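Local coordinates for protein DNA polymerase beta (PDB 4P4M) that catalyses template-directed addition of deoxynucleotides to DNA as a family X polymerase and probably serves in base excision repair, at residues Y166-C171 with S180-G185; D198-R203 with R275-K280. All blocks are in the same frame, centred on the assembly; numbering follows the deposited sequence.

Contact 1 of 2, residues Y166-C171 with S180-G185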
loop_
_atom_site.group_PDB
_atom_site.type_symbol
_atom_site.label_atom_id
_atom_site.label_comp_id
_atom_site.label_asym_id
_atom_site.label_seq_id
_atom_site.Cartn_x
_atom_site.Cartn_y
_atom_site.Cartn_z
ATOM N N TYR A 166 -3.948 6.014 -16.228
ATOM C CA TYR A 166 -5.350 6.210 -15.871
ATOM C C TYR A 166 -5.475 6.978 -14.554
ATOM O O TYR A 166 -6.207 7.963 -14.470
ATOM C CB TYR A 166 -6.082 4.860 -15.767
ATOM C CG TYR A 166 -7.583 4.970 -15.552
ATOM C CD1 TYR A 166 -8.455 5.056 -16.631
ATOM C CD2 TYR A 166 -8.123 4.993 -14.271
ATOM C CE1 TYR A 166 -9.834 5.158 -16.435
ATOM C CE2 TYR A 166 -9.497 5.091 -14.066
ATOM C CZ TYR A 166 -10.342 5.178 -15.151
ATOM O OH TYR A 166 -11.698 5.279 -14.938
ATOM N N LEU A 167 -4.770 6.519 -13.525
ATOM C CA LEU A 167 -4.848 7.167 -12.211
ATOM C C LEU A 167 -4.323 8.609 -12.266
ATOM O O LEU A 167 -4.894 9.509 -11.631
ATOM C CB LEU A 167 -4.096 6.348 -11.151
ATOM C CG LEU A 167 -4.768 5.013 -10.761
ATOM C CD1 LEU A 167 -3.810 4.109 -9.998
ATOM C CD2 LEU A 167 -6.050 5.246 -9.950
ATOM N N ARG A 168 -3.244 8.832 -13.023
ATOM C CA ARG A 168 -2.698 10.189 -13.182
ATOM C C ARG A 168 -3.692 11.130 -13.873
ATOM O O ARG A 168 -3.882 12.289 -13.463
ATOM C CB ARG A 168 -1.370 10.170 -13.962
ATOM C CG ARG A 168 -0.186 9.660 -13.151
ATOM C CD ARG A 168 1.137 9.825 -13.908
ATOM N NE ARG A 168 2.275 9.647 -13.014
ATOM C CZ ARG A 168 3.494 9.310 -13.411
ATOM N NH1 ARG A 168 3.739 9.104 -14.704
ATOM N NH2 ARG A 168 4.467 9.177 -12.516
ATOM N N GLU A 169 -4.312 10.643 -14.939
ATOM C CA GLU A 169 -5.317 11.433 -15.628
ATOM C C GLU A 169 -6.509 11.767 -14.724
ATOM O O GLU A 169 -6.945 12.917 -14.683
ATOM C CB GLU A 169 -5.797 10.732 -16.907
ATOM C CG GLU A 169 -6.885 11.512 -17.627
ATOM C CD GLU A 169 -7.391 10.812 -18.877
ATOM O OE1 GLU A 169 -8.396 10.070 -18.781
ATOM O OE2 GLU A 169 -6.788 11.010 -19.954
ATOM N N LYS A 170 -7.040 10.772 -14.007
ATOM C CA LYS A 170 -8.221 11.001 -13.166
ATOM C C LYS A 170 -7.875 11.907 -11.986
ATOM O O LYS A 170 -8.690 12.720 -11.563
ATOM C CB LYS A 170 -8.843 9.679 -12.662
ATOM C CG LYS A 170 -9.329 8.731 -13.769
ATOM C CD LYS A 170 -9.949 9.510 -14.924
ATOM C CE LYS A 170 -10.393 8.613 -16.065
ATOM N NZ LYS A 170 -10.703 9.452 -17.273
ATOM N N CYS A 171 -6.666 11.754 -11.449
ATOM C CA CYS A 171 -6.188 12.657 -10.405
ATOM C C CYS A 171 -6.209 14.121 -10.892
ATOM O O CYS A 171 -6.755 15.008 -10.222
ATOM C CB CYS A 171 -4.784 12.236 -9.937
ATOM S SG CYS A 171 -4.065 13.284 -8.604
ATOM N N SER A 180 -0.372 14.859 -7.279
ATOM C CA SER A 180 0.231 13.936 -8.236
ATOM C C SER A 180 0.092 12.474 -7.798
ATOM O O SER A 180 -0.138 12.186 -6.617
ATOM C CB SER A 180 1.704 14.286 -8.448
ATOM O OG SER A 180 2.431 14.055 -7.263
ATOM N N ILE A 181 0.238 11.569 -8.766
ATOM C CA ILE A 181 0.227 10.121 -8.533
ATOM C C ILE A 181 1.548 9.502 -8.992
ATOM O O ILE A 181 2.040 9.810 -10.091
ATOM C CB ILE A 181 -0.923 9.424 -9.318
ATOM C CG1 ILE A 181 -2.288 9.773 -8.729
ATOM C CG2 ILE A 181 -0.719 7.900 -9.321
ATOM C CD1 ILE A 181 -2.644 8.989 -7.459
ATOM N N LEU A 182 2.114 8.633 -8.151
ATOM C CA LEU A 182 3.333 7.874 -8.466
ATOM C C LEU A 182 3.091 6.392 -8.153
ATOM O O LEU A 182 2.617 6.056 -7.065
ATOM C CB LEU A 182 4.516 8.373 -7.621
ATOM C CG LEU A 182 4.997 9.823 -7.802
ATOM C CD1 LEU A 182 5.623 10.391 -6.521
ATOM C CD2 LEU A 182 5.970 9.937 -8.980
ATOM N N ILE A 183 3.418 5.510 -9.093
ATOM C CA ILE A 183 3.256 4.071 -8.875
ATOM C C ILE A 183 4.599 3.466 -8.460
ATOM O O ILE A 183 5.595 3.610 -9.176
ATOM C CB ILE A 183 2.732 3.346 -10.142
ATOM C CG1 ILE A 183 1.457 4.025 -10.676
ATOM C CG2 ILE A 183 2.492 1.864 -9.850
ATOM C CD1 ILE A 183 0.290 4.095 -9.665
ATOM N N CYS A 184 4.623 2.797 -7.311
ATOM C CA CYS A 184 5.850 2.215 -6.763
ATOM C C CYS A 184 5.810 0.688 -6.813
ATOM O O CYS A 184 5.511 0.126 -7.852
ATOM C CB CYS A 184 6.093 2.718 -5.338
ATOM S SG CYS A 184 6.325 4.528 -5.280
ATOM N N GLY A 185 6.097 0.020 -5.693
ATOM C CA GLY A 185 6.065 -1.438 -5.653
ATOM C C GLY A 185 7.020 -2.117 -6.638
ATOM O O GLY A 185 7.989 -1.516 -7.099
#

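Contact 2 of 2, residues D198-R203 with R275-K280. With MG (magnesium ion), chain E; D3T (2',3'-dideoxy-thymidine-5'-triphosphate), chain D; nucleotides of chain C.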
loop_
_atom_site.group_PDB
_atom_site.type_symbol
_atom_site.label_atom_id
_atom_site.label_comp_id
_atom_site.label_asym_id
_atom_site.label_seq_id
_atom_site.Cartn_x
_atom_site.Cartn_y
_atom_site.Cartn_z
ATOM N N ASP A 198 0.657 -0.342 -6.392
ATOM C CA ASP A 198 0.965 0.471 -5.210
ATOM C C ASP A 198 1.135 1.936 -5.582
ATOM O O ASP A 198 2.151 2.318 -6.180
ATOM C CB ASP A 198 2.253 -0.013 -4.526
ATOM C CG ASP A 198 2.164 -1.463 -4.072
ATOM O OD1 ASP A 198 1.305 -1.786 -3.223
ATOM O OD2 ASP A 198 2.964 -2.282 -4.569
ATOM N N ALA A 199 0.153 2.760 -5.225
ATOM C CA ALA A 199 0.179 4.165 -5.614
ATOM C C ALA A 199 0.395 5.096 -4.414
ATOM O O ALA A 199 -0.091 4.823 -3.312
ATOM C CB ALA A 199 -1.119 4.536 -6.342
ATOM N N ILE A 200 1.140 6.179 -4.642
ATOM C CA ILE A 200 1.233 7.292 -3.692
ATOM C C ILE A 200 0.508 8.504 -4.260
ATOM O O ILE A 200 0.740 8.907 -5.408
ATOM C CB ILE A 200 2.707 7.712 -3.418
ATOM C CG1 ILE A 200 3.488 6.566 -2.778
ATOM C CG2 ILE A 200 2.761 8.987 -2.528
ATOM C CD1 ILE A 200 5.017 6.811 -2.747
ATOM N N LEU A 201 -0.387 9.070 -3.455
ATOM C CA LEU A 201 -1.047 10.327 -3.781
ATOM C C LEU A 201 -0.441 11.415 -2.888
ATOM O O LEU A 201 -0.388 11.256 -1.673
ATOM C CB LEU A 201 -2.552 10.188 -3.525
ATOM C CG LEU A 201 -3.422 11.442 -3.637
ATOM C CD1 LEU A 201 -3.432 11.972 -5.078
ATOM C CD2 LEU A 201 -4.843 11.155 -3.139
ATOM N N SER A 202 0.027 12.512 -3.477
ATOM C CA SER A 202 0.652 13.564 -2.676
ATOM C C SER A 202 0.549 14.942 -3.332
ATOM O O SER A 202 0.403 15.047 -4.554
ATOM C CB SER A 202 2.125 13.227 -2.420
ATOM O OG SER A 202 2.881 13.218 -3.631
ATOM N N ARG A 203 0.619 15.996 -2.518
ATOM C CA ARG A 203 0.655 17.360 -3.051
ATOM C C ARG A 203 2.043 17.676 -3.607
ATOM O O ARG A 203 3.056 17.216 -3.076
ATOM C CB ARG A 203 0.252 18.381 -1.970
ATOM C CG ARG A 203 -1.254 18.336 -1.617
ATOM C CD ARG A 203 -1.578 19.219 -0.393
ATOM N NE ARG A 203 -1.474 20.666 -0.656
ATOM C CZ ARG A 203 -2.406 21.371 -1.289
ATOM N NH1 ARG A 203 -3.501 20.763 -1.734
ATOM N NH2 ARG A 203 -2.257 22.681 -1.475
ATOM N N ARG A 275 -1.908 5.251 -1.043
ATOM C CA ARG A 275 -1.499 5.872 0.224
ATOM C C ARG A 275 -1.360 7.380 0.029
ATOM O O ARG A 275 -0.707 7.843 -0.908
ATOM C CB ARG A 275 -0.175 5.290 0.772
ATOM C CG ARG A 275 -0.249 3.900 1.460
ATOM C CD ARG A 275 -0.820 3.928 2.899
ATOM N NE ARG A 275 -0.115 4.849 3.799
ATOM C CZ ARG A 275 0.683 4.459 4.793
ATOM N NH1 ARG A 275 0.855 3.167 5.016
ATOM N NH2 ARG A 275 1.299 5.356 5.571
ATOM N N LEU A 276 -1.992 8.146 0.919
ATOM C CA LEU A 276 -1.923 9.609 0.885
ATOM C C LEU A 276 -0.768 10.073 1.789
ATOM O O LEU A 276 -0.726 9.715 2.968
ATOM C CB LEU A 276 -3.252 10.212 1.383
ATOM C CG LEU A 276 -3.325 11.744 1.517
ATOM C CD1 LEU A 276 -3.112 12.482 0.177
ATOM C CD2 LEU A 276 -4.670 12.182 2.174
ATOM N N ILE A 277 0.160 10.854 1.233
ATOM C CA ILE A 277 1.438 11.164 1.904
ATOM C C ILE A 277 1.722 12.668 1.840
ATOM O O ILE A 277 1.499 13.288 0.799
ATOM C CB ILE A 277 2.617 10.408 1.215
ATOM C CG1 ILE A 277 2.453 8.884 1.334
ATOM C CG2 ILE A 277 3.999 10.865 1.775
ATOM C CD1 ILE A 277 2.514 8.339 2.773
ATOM N N GLU A 278 2.189 13.254 2.950
ATOM C CA GLU A 278 2.540 14.682 2.989
ATOM C C GLU A 278 3.739 14.980 2.078
ATOM O O GLU A 278 4.657 14.165 1.957
ATOM C CB GLU A 278 2.874 15.146 4.420
ATOM C CG GLU A 278 1.711 15.085 5.442
ATOM C CD GLU A 278 0.731 16.264 5.351
ATOM O OE1 GLU A 278 1.059 17.301 4.730
ATOM O OE2 GLU A 278 -0.376 16.152 5.927
ATOM N N THR A 279 3.754 16.167 1.482
ATOM C CA THR A 279 4.824 16.538 0.544
ATOM C C THR A 279 6.251 16.279 1.064
ATOM O O THR A 279 7.067 15.639 0.375
ATOM C CB THR A 279 4.698 18.011 0.088
ATOM O OG1 THR A 279 3.406 18.216 -0.490
ATOM C CG2 THR A 279 5.776 18.347 -0.958
ATOM N N LYS A 280 6.563 16.763 2.266
ATOM C CA LYS A 280 7.926 16.597 2.802
ATOM C C LYS A 280 8.301 15.128 3.029
ATOM O O LYS A 280 9.492 14.798 3.178
ATOM C CB LYS A 280 8.114 17.380 4.114
ATOM C CG LYS A 280 7.321 16.794 5.284
ATOM C CD LYS A 280 7.607 17.506 6.631
ATOM C CE LYS A 280 6.992 18.902 6.697
ATOM N NZ LYS A 280 7.134 19.519 8.072
HETATM MG MG MG E . 3.036 -4.427 -4.857
HETATM P PA D3T D . 3.841 -5.514 -1.883
HETATM O O1A D3T D . 2.777 -4.941 -2.756
HETATM O O2A D3T D . 3.334 -6.443 -0.815
HETATM O "O5'" D3T D . 3.977 -4.073 -0.838
HETATM C "C5'" D3T D . 4.377 -2.962 -1.465
HETATM C "C4'" D3T D . 5.549 -2.243 -0.689
HETATM O "O4'" D3T D . 5.252 -2.155 0.708
HETATM C "C1'" D3T D . 6.413 -2.319 1.450
HETATM N N1 D3T D . 6.215 -3.400 2.463
HETATM C C6 D3T D . 5.543 -4.555 2.100
HETATM C C2 D3T D . 6.768 -3.255 3.796
HETATM O O2 D3T D . 7.366 -2.259 4.122
HETATM N N3 D3T D . 6.572 -4.333 4.697
HETATM C C4 D3T D . 5.912 -5.404 4.278
HETATM O O4 D3T D . 5.743 -6.408 5.162
HETATM C C5 D3T D . 5.351 -5.604 2.981
HETATM C C5M D3T D . 4.642 -6.859 2.661
HETATM C "C2'" D3T D . 7.572 -2.718 0.507
HETATM C "C3'" D3T D . 6.850 -3.075 -0.775
HETATM O O3A D3T D . 5.329 -5.587 -2.303
HETATM P PB D3T D . 5.810 -5.679 -3.976
HETATM O O1B D3T D . 5.132 -4.464 -4.510
HETATM O O2B D3T D . 7.274 -5.524 -3.682
HETATM O O3B D3T D . 5.471 -6.985 -4.708
HETATM P PG D3T D . 4.105 -7.562 -5.547
HETATM O O1G D3T D . 3.054 -6.495 -5.480
HETATM O O2G D3T D . 3.735 -8.809 -4.758
HETATM O O3G D3T D . 4.609 -7.790 -6.956
ATOM P P DC C 4 0.439 4.830 10.457
ATOM O OP1 DC C 4 0.356 6.245 10.026
ATOM O OP2 DC C 4 0.328 4.482 11.893
ATOM O "O5'" DC C 4 -0.687 3.997 9.688
ATOM C "C5'" DC C 4 -0.740 3.994 8.257
ATOM C "C4'" DC C 4 -2.029 3.354 7.771
ATOM O "O4'" DC C 4 -1.914 1.912 7.942
ATOM C "C3'" DC C 4 -3.304 3.791 8.489
ATOM O "O3'" DC C 4 -4.294 3.917 7.464
ATOM C "C2'" DC C 4 -3.564 2.649 9.481
ATOM C "C1'" DC C 4 -2.933 1.431 8.789
ATOM N N1 DC C 4 -2.281 0.439 9.720
ATOM C C2 DC C 4 -2.539 -0.920 9.526
ATOM O O2 DC C 4 -3.299 -1.246 8.604
ATOM N N3 DC C 4 -1.966 -1.838 10.351
ATOM C C4 DC C 4 -1.154 -1.431 11.330
ATOM N N4 DC C 4 -0.613 -2.381 12.111
ATOM C C5 DC C 4 -0.876 -0.043 11.553
ATOM C C6 DC C 4 -1.448 0.855 10.729
HETATM O O HOH W 1 0.370 15.773 0.281
HETATM O O HOH W 2 3.269 -3.832 -7.050
#

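Contact 1 of 2, residues Y166-C171 with S180-G185
Ile181, pointing from its strand toward the neighbouring helix, lies at the centre of the contact in this alpha/beta unit of the polymerase X palm: helix 157-175 packs antiparallel on strand 179-183, the short segment axes 7.7 Å apart at 169°. The two branches of Ile181 are shared between successive turns of the helix. CG1, anti to the carbonyl carbon, lies 3.7 Å from Cys171 CB, while CG2, anti to the backbone N, faces Leu167 CB at 4.1 Å. Leu167 then sends CD1 forward to meet Ile183 CD1, the two side chains crossing at about a right angle, so that one leucine touches both isoleucines, Ile181 through its CB and Ile183 through its CD1. Phe223 of helix 219-229 touches both Cys171 and Ile181, and Leu227 touches Leu167, so helix 219-229 adds to the apolar cluster.

At the exposed border the packing gives way to a hydrogen bond from Arg168. This residue leaves the helix with CG anti to the carbonyl carbon (chi1 -75°) and runs extended from CG to NE, its CG passing Ile181 CB on the way. Leu182 CD2 meets the guanidinium edge at NH2, near the plane of the group. Arg168 NE donates to Ile181 O over 2.9 Å; the bond is nearly straight, 170° at the hydrogen, with the carbonyl oxygen in the guanidinium plane but NE above the carbonyl plane.

Contact 2 of 2, residues D198-R203 with R275-K280
Leu201 and Leu276 share the same first torsion, CG anti to the backbone N (chi1 173° and 175°), and so lie side by side, pointing the same way from a parallel strand pair in the palm sheet. Their contact, Leu201 CG to Leu276 CD1, is 4.0 Å, on the face that helix 157-175 covers through Cys171 and Leu175. On the other face the side chains of Ile200 and Ile277 cross obliquely, Ile200 CG2 3.9 Å from Ile277 CG1, where Phe289 and Ala285 of helix 282-290 pack on them.

Three backbone bonds fix the register: Arg275 N to Ala199 O, Leu201 N to Arg275 O at 2.8 Å, and Ile277 N to Leu201 O, the last arriving nearly along the C=O axis. At Arg203 a water links the two segments, accepting from Arg203 N and donating to Ile277 O.

The other end of the pair reaches the active site. Asp198 turns CG beside its own backbone N and binds magnesium through OD2 at 2.2 Å, in a shell with Asp196, a water and one oxygen from each phosphate of the dideoxy-TTP. Arg275, bent at chi2 and chi3, in the conformer described lays a guanidinium face, offset toward its rim, against the sugar of DC4 of chain C, with NH2 3.6 Å from C5'; a salt bridge to Glu312 holds that nitrogen. At the far end, Thr279 OG1 donates to Arg203 O over 2.8 Å, approaching from above the carbonyl plane.

Overall arrangement
Contacts 1 and 2 have centres 10 Å apart and meet in the palm sheet, where strand 193-203 lies between strand 179-183, antiparallel to it, and strand 270-277, parallel to it. Probable hydrogen bonds join them directly: Cys184 N to Asp198 O and Ser180 N to Ser202 O, both 2.8 Å. Ile183 CD1 also packs on Ala199 CB at 3.6 Å, linking the apolar layer under the helix of contact 1 to the central strand. One segment of each contact reaches the nucleotide pocket: Gly185 touches the dideoxy-TTP, and its CA lies 3.4 Å from Asp198 OD2, the magnesium ligand, whereas the side chain of Ile183 stays about 8 Å from the metal.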